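Local coordinates for Glyco_hydro_cc domain-containing protein (Blastomyces gilchristii, PDB 6UB0), which probably hydrolyses beta-1,3-glucan as a curdlan-specific exo-beta-1,3-glucanase of glycoside hydrolase family 128, here holding two glucose units in its glycan pocket, at residues Glu41-Trp55 with Ser67-Gln81. Residues are numbered along the deposited sequence; the frame is centred on the assembly and turned at random.
Sequences EYVPMLWGPRGYGSW and SKNLLAFNEPDIASQ. With GLC (alpha-D-glucopyranose), chain B; BGC (beta-D-glucopyranose), chain C.
Trp47 and Asn74 meet where two neighbouring parallel strands of the TIM barrel, joined by helix 52-64, open into the glycan pocket. Asn74 lays its CB over one face of the indole, 3.7 Å from the centroid of the five-membered ring, a CH-pi contact; the guanidinium of Arg50 covers the opposite face. Tryptophan suits this place by offering two broad faces to clamp and one in-plane N-H for the sugar. With CG anti to the backbone N (chi1 -176°), the ring turns back to Asn74 and Gln81, and NE1 donates to O2 of the beta-glucose (3.0 Å). That hydroxyl in turn donates to Gln81 OE1. An amide suits position 74 because it can give two N-H groups: Asn74 ND2 donates almost straight to O2 of the alpha-glucose (3.0 Å) and also to Gln81 OE1, approaching from above the plane of that carbonyl.

Behind the pocket, Pro44 O accepts from Leu71 N and Leu46 N donates to Leu71 O, a single bridge around Met45. The branched end of Leu46, CG and CD2, packs alongside the buried Phe73 ring, while the edge of Tyr52 receives Phe73 CE1; all three also touch helix 86-96. At the far end, the extended Glu41 chain carries a carboxylate nearly coplanar with the Asn69 amide, its two oxygens serving separate partners: OE1 forms a salt bridge with Arg205, and OE2 uses its syn lone pair to accept from Asn69 ND2 at 2.8 Å.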
loop_
_atom_site.group_PDB
_atom_site.type_symbol
_atom_site.label_atom_id
_atom_site.label_comp_id
_atom_site.label_asym_id
_atom_site.label_seq_id
_atom_site.Cartn_x
_atom_site.Cartn_y
_atom_site.Cartn_z
ATOM N N GLU A 41 8.146 -2.215 10.927
ATOM C CA GLU A 41 7.447 -3.470 10.594
ATOM C C GLU A 41 7.538 -3.583 9.080
ATOM O O GLU A 41 6.981 -2.739 8.424
ATOM C CB GLU A 41 5.985 -3.453 11.015
ATOM C CG GLU A 41 5.263 -4.731 10.631
ATOM C CD GLU A 41 3.763 -4.676 10.822
ATOM O OE1 GLU A 41 3.344 -3.992 11.777
ATOM O OE2 GLU A 41 3.030 -5.328 10.023
ATOM N N TYR A 42 8.267 -4.578 8.588
ATOM C CA TYR A 42 8.200 -4.968 7.160
ATOM C C TYR A 42 6.870 -5.694 6.921
ATOM O O TYR A 42 6.404 -6.547 7.742
ATOM C CB TYR A 42 9.378 -5.866 6.780
ATOM C CG TYR A 42 9.244 -6.456 5.413
ATOM C CD1 TYR A 42 9.340 -5.635 4.301
ATOM C CD2 TYR A 42 8.955 -7.801 5.234
ATOM C CE1 TYR A 42 9.222 -6.146 3.030
ATOM C CE2 TYR A 42 8.832 -8.319 3.955
ATOM C CZ TYR A 42 8.929 -7.472 2.861
ATOM O OH TYR A 42 8.791 -7.926 1.597
ATOM N N VAL A 43 6.243 -5.390 5.782
ATOM C CA VAL A 43 4.979 -6.052 5.394
ATOM C C VAL A 43 5.224 -6.814 4.097
ATOM O O VAL A 43 5.410 -6.229 3.041
ATOM C CB VAL A 43 3.829 -5.040 5.248
ATOM C CG1 VAL A 43 2.550 -5.756 4.866
ATOM C CG2 VAL A 43 3.654 -4.242 6.517
ATOM N N PRO A 44 5.194 -8.165 4.128
ATOM C CA PRO A 44 5.328 -8.936 2.894
ATOM C C PRO A 44 4.164 -8.687 1.934
ATOM O O PRO A 44 3.055 -8.412 2.410
ATOM C CB PRO A 44 5.351 -10.392 3.392
ATOM C CG PRO A 44 5.769 -10.268 4.825
ATOM C CD PRO A 44 5.130 -8.990 5.321
ATOM N N MET A 45 4.472 -8.721 0.629
ATOM C CA MET A 45 3.455 -8.652 -0.450
ATOM C C MET A 45 3.474 -9.904 -1.328
ATOM O O MET A 45 4.521 -10.295 -1.827
ATOM C CB MET A 45 3.617 -7.384 -1.279
ATOM C CG MET A 45 2.757 -7.437 -2.547
ATOM S SD MET A 45 2.890 -5.971 -3.572
ATOM C CE MET A 45 1.701 -4.878 -2.811
ATOM N N LEU A 46 2.287 -10.475 -1.513
ATOM C CA LEU A 46 1.955 -11.371 -2.652
ATOM C C LEU A 46 1.585 -10.509 -3.863
ATOM O O LEU A 46 0.498 -10.042 -3.919
ATOM C CB LEU A 46 0.805 -12.294 -2.250
ATOM C CG LEU A 46 0.430 -13.319 -3.317
ATOM C CD1 LEU A 46 1.692 -13.943 -3.868
ATOM C CD2 LEU A 46 -0.529 -14.395 -2.760
ATOM N N TRP A 47 2.536 -10.264 -4.744
ATOM C CA TRP A 47 2.449 -9.245 -5.824
ATOM C C TRP A 47 1.420 -9.666 -6.871
ATOM O O TRP A 47 0.750 -8.796 -7.432
ATOM C CB TRP A 47 3.836 -9.084 -6.430
ATOM C CG TRP A 47 3.920 -8.013 -7.462
ATOM C CD1 TRP A 47 4.251 -6.705 -7.267
ATOM C CD2 TRP A 47 3.594 -8.151 -8.854
ATOM N NE1 TRP A 47 4.249 -6.038 -8.456
ATOM C CE2 TRP A 47 3.803 -6.890 -9.438
ATOM C CE3 TRP A 47 3.178 -9.219 -9.668
ATOM C CZ2 TRP A 47 3.615 -6.681 -10.812
ATOM C CZ3 TRP A 47 2.978 -9.003 -11.018
ATOM C CH2 TRP A 47 3.191 -7.747 -11.574
ATOM N N GLY A 48 1.431 -10.953 -7.170
ATOM C CA GLY A 48 0.662 -11.587 -8.255
ATOM C C GLY A 48 1.067 -13.049 -8.421
ATOM O O GLY A 48 1.942 -13.583 -7.722
ATOM N N PRO A 49 0.508 -13.706 -9.463
ATOM C CA PRO A 49 0.785 -15.114 -9.729
ATOM C C PRO A 49 2.255 -15.551 -9.716
ATOM O O PRO A 49 2.530 -16.699 -9.349
ATOM C CB PRO A 49 0.279 -15.289 -11.163
ATOM C CG PRO A 49 -0.747 -14.203 -11.357
ATOM C CD PRO A 49 -0.309 -13.047 -10.480
ATOM N N ARG A 50 3.157 -14.677 -10.188
ATOM C CA ARG A 50 4.609 -14.992 -10.250
ATOM C C ARG A 50 5.126 -15.350 -8.854
ATOM O O ARG A 50 6.194 -15.915 -8.772
ATOM C CB ARG A 50 5.418 -13.829 -10.824
ATOM C CG ARG A 50 5.514 -12.606 -9.924
ATOM C CD ARG A 50 6.272 -11.548 -10.691
ATOM N NE ARG A 50 6.567 -10.306 -9.993
ATOM C CZ ARG A 50 6.558 -9.097 -10.574
ATOM N NH1 ARG A 50 6.220 -8.954 -11.852
ATOM N NH2 ARG A 50 6.835 -8.023 -9.860
ATOM N N GLY A 51 4.391 -14.997 -7.797
ATOM C CA GLY A 51 4.827 -15.204 -6.397
ATOM C C GLY A 51 4.148 -16.389 -5.721
ATOM O O GLY A 51 4.537 -16.691 -4.573
ATOM N N TYR A 52 3.170 -17.030 -6.390
ATOM C CA TYR A 52 2.329 -18.113 -5.824
ATOM C C TYR A 52 3.225 -19.264 -5.374
ATOM O O TYR A 52 3.002 -19.816 -4.257
ATOM C CB TYR A 52 1.332 -18.635 -6.857
ATOM C CG TYR A 52 0.201 -17.705 -7.196
ATOM C CD1 TYR A 52 0.017 -16.493 -6.546
ATOM C CD2 TYR A 52 -0.716 -18.062 -8.166
ATOM C CE1 TYR A 52 -1.046 -15.661 -6.848
ATOM C CE2 TYR A 52 -1.783 -17.241 -8.491
ATOM C CZ TYR A 52 -1.942 -16.028 -7.848
ATOM O OH TYR A 52 -3.022 -15.267 -8.174
ATOM N N GLY A 53 4.244 -19.535 -6.187
ATOM C CA GLY A 53 5.271 -20.560 -5.974
ATOM C C GLY A 53 5.875 -20.531 -4.586
ATOM O O GLY A 53 6.058 -21.600 -4.040
ATOM N N SER A 54 6.197 -19.350 -4.041
ATOM C CA SER A 54 6.970 -19.200 -2.776
ATOM C C SER A 54 6.105 -18.651 -1.636
ATOM O O SER A 54 6.572 -18.612 -0.476
ATOM C CB SER A 54 8.199 -18.356 -2.999
ATOM O OG SER A 54 7.847 -17.008 -3.205
ATOM N N TRP A 55 4.892 -18.209 -1.942
ATOM C CA TRP A 55 4.052 -17.434 -0.994
ATOM C C TRP A 55 3.886 -18.181 0.338
ATOM O O TRP A 55 3.990 -17.558 1.395
ATOM C CB TRP A 55 2.697 -17.135 -1.609
ATOM C CG TRP A 55 1.849 -16.345 -0.685
ATOM C CD1 TRP A 55 0.612 -16.663 -0.217
ATOM C CD2 TRP A 55 2.207 -15.091 -0.097
ATOM N NE1 TRP A 55 0.178 -15.697 0.642
ATOM C CE2 TRP A 55 1.110 -14.695 0.694
ATOM C CE3 TRP A 55 3.324 -14.251 -0.202
ATOM C CZ2 TRP A 55 1.095 -13.482 1.372
ATOM C CZ3 TRP A 55 3.318 -13.060 0.494
ATOM C CH2 TRP A 55 2.225 -12.687 1.271
ATOM N N SER A 67 5.959 -10.033 11.649
ATOM C CA SER A 67 5.153 -9.206 10.715
ATOM C C SER A 67 3.684 -9.410 11.079
ATOM O O SER A 67 3.274 -10.579 11.237
ATOM C CB SER A 67 5.447 -9.574 9.288
ATOM O OG SER A 67 6.760 -9.160 8.907
ATOM N N LYS A 68 2.958 -8.326 11.317
ATOM C CA LYS A 68 1.546 -8.382 11.765
ATOM C C LYS A 68 0.612 -8.408 10.549
ATOM O O LYS A 68 -0.596 -8.541 10.732
ATOM C CB LYS A 68 1.286 -7.194 12.689
ATOM C CG LYS A 68 2.269 -7.136 13.859
ATOM C CD LYS A 68 2.319 -5.826 14.587
ATOM C CE LYS A 68 1.403 -5.783 15.792
ATOM N NZ LYS A 68 1.995 -4.958 16.870
ATOM N N ASN A 69 1.144 -8.175 9.362
ATOM C CA ASN A 69 0.297 -7.767 8.218
ATOM C C ASN A 69 0.833 -8.408 6.946
ATOM O O ASN A 69 2.026 -8.598 6.831
ATOM C CB ASN A 69 0.254 -6.246 8.012
ATOM C CG ASN A 69 -0.461 -5.492 9.105
ATOM O OD1 ASN A 69 -1.666 -5.532 9.177
ATOM N ND2 ASN A 69 0.278 -4.837 10.002
ATOM N N LEU A 70 -0.062 -8.729 6.015
ATOM C CA LEU A 70 0.334 -9.249 4.698
ATOM C C LEU A 70 -0.465 -8.493 3.639
ATOM O O LEU A 70 -1.700 -8.332 3.826
ATOM C CB LEU A 70 0.018 -10.734 4.566
ATOM C CG LEU A 70 0.725 -11.662 5.548
ATOM C CD1 LEU A 70 0.148 -13.059 5.438
ATOM C CD2 LEU A 70 2.217 -11.664 5.306
ATOM N N LEU A 71 0.173 -8.193 2.520
ATOM C CA LEU A 71 -0.503 -7.496 1.370
ATOM C C LEU A 71 -0.685 -8.449 0.180
ATOM O O LEU A 71 0.248 -9.231 -0.147
ATOM C CB LEU A 71 0.304 -6.296 0.868
ATOM C CG LEU A 71 0.408 -5.118 1.809
ATOM C CD1 LEU A 71 1.639 -4.297 1.487
ATOM C CD2 LEU A 71 -0.847 -4.252 1.842
ATOM N N ALA A 72 -1.776 -8.248 -0.554
ATOM C CA ALA A 72 -2.085 -9.055 -1.746
ATOM C C ALA A 72 -1.656 -8.306 -3.011
ATOM O O ALA A 72 -0.896 -7.331 -2.892
ATOM C CB ALA A 72 -3.547 -9.385 -1.758
ATOM N N PHE A 73 -2.191 -8.713 -4.168
ATOM C CA PHE A 73 -1.633 -8.440 -5.508
ATOM C C PHE A 73 -1.524 -6.925 -5.752
ATOM O O PHE A 73 -2.325 -6.112 -5.282
ATOM C CB PHE A 73 -2.490 -9.169 -6.551
ATOM C CG PHE A 73 -3.083 -10.461 -6.008
ATOM C CD1 PHE A 73 -2.265 -11.517 -5.618
ATOM C CD2 PHE A 73 -4.464 -10.614 -5.876
ATOM C CE1 PHE A 73 -2.790 -12.707 -5.118
ATOM C CE2 PHE A 73 -4.997 -11.813 -5.377
ATOM C CZ PHE A 73 -4.160 -12.839 -4.982
ATOM N N ASN A 74 -0.499 -6.569 -6.505
ATOM C CA ASN A 74 -0.227 -5.165 -6.933
ATOM C C ASN A 74 -0.971 -4.803 -8.220
ATOM O O ASN A 74 -0.473 -5.143 -9.294
ATOM C CB ASN A 74 1.249 -4.947 -7.135
ATOM C CG ASN A 74 1.555 -3.474 -7.122
ATOM O OD1 ASN A 74 1.302 -2.797 -6.144
ATOM N ND2 ASN A 74 2.020 -2.977 -8.249
ATOM N N GLU A 75 -1.987 -3.978 -8.115
ATOM C CA GLU A 75 -2.640 -3.408 -9.355
ATOM C C GLU A 75 -3.052 -4.550 -10.286
ATOM O O GLU A 75 -2.641 -4.650 -11.463
ATOM C CB GLU A 75 -1.761 -2.354 -10.039
ATOM C CG GLU A 75 -1.729 -1.035 -9.275
ATOM C CD GLU A 75 -1.066 0.123 -9.970
ATOM O OE1 GLU A 75 -0.690 -0.064 -11.163
ATOM O OE2 GLU A 75 -1.043 1.224 -9.327
ATOM N N PRO A 76 -3.942 -5.455 -9.803
ATOM C CA PRO A 76 -4.490 -6.488 -10.682
ATOM C C PRO A 76 -5.297 -5.863 -11.847
ATOM O O PRO A 76 -5.439 -6.486 -12.906
ATOM C CB PRO A 76 -5.341 -7.324 -9.702
ATOM C CG PRO A 76 -5.755 -6.331 -8.627
ATOM C CD PRO A 76 -4.510 -5.489 -8.448
ATOM N N ASP A 77 -5.794 -4.650 -11.636
ATOM C CA ASP A 77 -6.543 -3.835 -12.635
ATOM C C ASP A 77 -5.633 -3.204 -13.703
ATOM O O ASP A 77 -6.219 -2.531 -14.596
ATOM C CB ASP A 77 -7.337 -2.714 -11.960
ATOM C CG ASP A 77 -6.476 -1.673 -11.229
ATOM O OD1 ASP A 77 -5.470 -2.083 -10.543
ATOM O OD2 ASP A 77 -6.857 -0.500 -11.252
ATOM N N ILE A 78 -4.321 -3.470 -13.750
ATOM C CA ILE A 78 -3.396 -2.878 -14.765
ATOM C C ILE A 78 -2.635 -3.998 -15.462
ATOM O O ILE A 78 -2.080 -4.852 -14.798
ATOM C CB ILE A 78 -2.461 -1.834 -14.107
ATOM C CG1 ILE A 78 -3.259 -0.671 -13.503
ATOM C CG2 ILE A 78 -1.359 -1.377 -15.060
ATOM C CD1 ILE A 78 -3.827 0.353 -14.496
ATOM N N ALA A 79 -2.656 -4.040 -16.800
ATOM C CA ALA A 79 -2.260 -5.239 -17.558
ATOM C C ALA A 79 -0.764 -5.516 -17.389
ATOM O O ALA A 79 -0.396 -6.727 -17.307
ATOM C CB ALA A 79 -2.674 -5.103 -19.015
ATOM N N SER A 80 0.040 -4.486 -17.127
ATOM C CA SER A 80 1.507 -4.651 -16.964
ATOM C C SER A 80 1.866 -4.806 -15.485
ATOM O O SER A 80 3.050 -5.006 -15.209
ATOM C CB SER A 80 2.243 -3.520 -17.545
ATOM O OG SER A 80 1.939 -2.366 -16.816
ATOM N N GLN A 81 0.884 -4.754 -14.593
ATOM C CA GLN A 81 1.093 -5.130 -13.169
ATOM C C GLN A 81 0.544 -6.532 -12.969
ATOM O O GLN A 81 0.812 -7.413 -13.813
ATOM C CB GLN A 81 0.491 -4.060 -12.272
ATOM C CG GLN A 81 1.113 -2.697 -12.493
ATOM C CD GLN A 81 2.584 -2.715 -12.152
ATOM O OE1 GLN A 81 3.024 -3.413 -11.247
ATOM N NE2 GLN A 81 3.380 -1.959 -12.899
HETATM C C1 GLC B . 2.286 1.961 -9.971
HETATM C C2 GLC B . 2.900 0.556 -9.884
HETATM C C3 GLC B . 4.394 0.587 -10.211
HETATM C C4 GLC B . 4.610 1.336 -11.554
HETATM C C5 GLC B . 3.894 2.660 -11.585
HETATM C C6 GLC B . 4.038 3.469 -12.890
HETATM O O1 GLC B . 2.900 2.913 -9.090
HETATM O O2 GLC B . 2.774 -0.126 -8.612
HETATM O O3 GLC B . 4.891 -0.751 -10.241
HETATM O O4 GLC B . 5.958 1.647 -11.669
HETATM O O5 GLC B . 2.511 2.403 -11.335
HETATM O O6 GLC B . 4.121 2.517 -13.911
HETATM C C2 BGC C . 6.315 -2.493 -9.508
HETATM C C3 BGC C . 7.230 -3.021 -8.442
HETATM C C4 BGC C . 8.275 -1.952 -8.209
HETATM C C5 BGC C . 7.597 -0.608 -7.866
HETATM C C6 BGC C . 8.447 0.658 -7.685
HETATM C C1 BGC C . 5.735 -1.145 -9.178
HETATM O O2 BGC C . 5.254 -3.451 -9.589
HETATM O O3 BGC C . 7.760 -4.350 -8.734
HETATM O O4 BGC C . 9.087 -2.512 -7.178
HETATM O O5 BGC C . 6.731 -0.149 -8.909
HETATM O O6 BGC C . 9.336 0.742 -8.834
HETATM O O HOH W 1 8.710 -7.032 10.557
#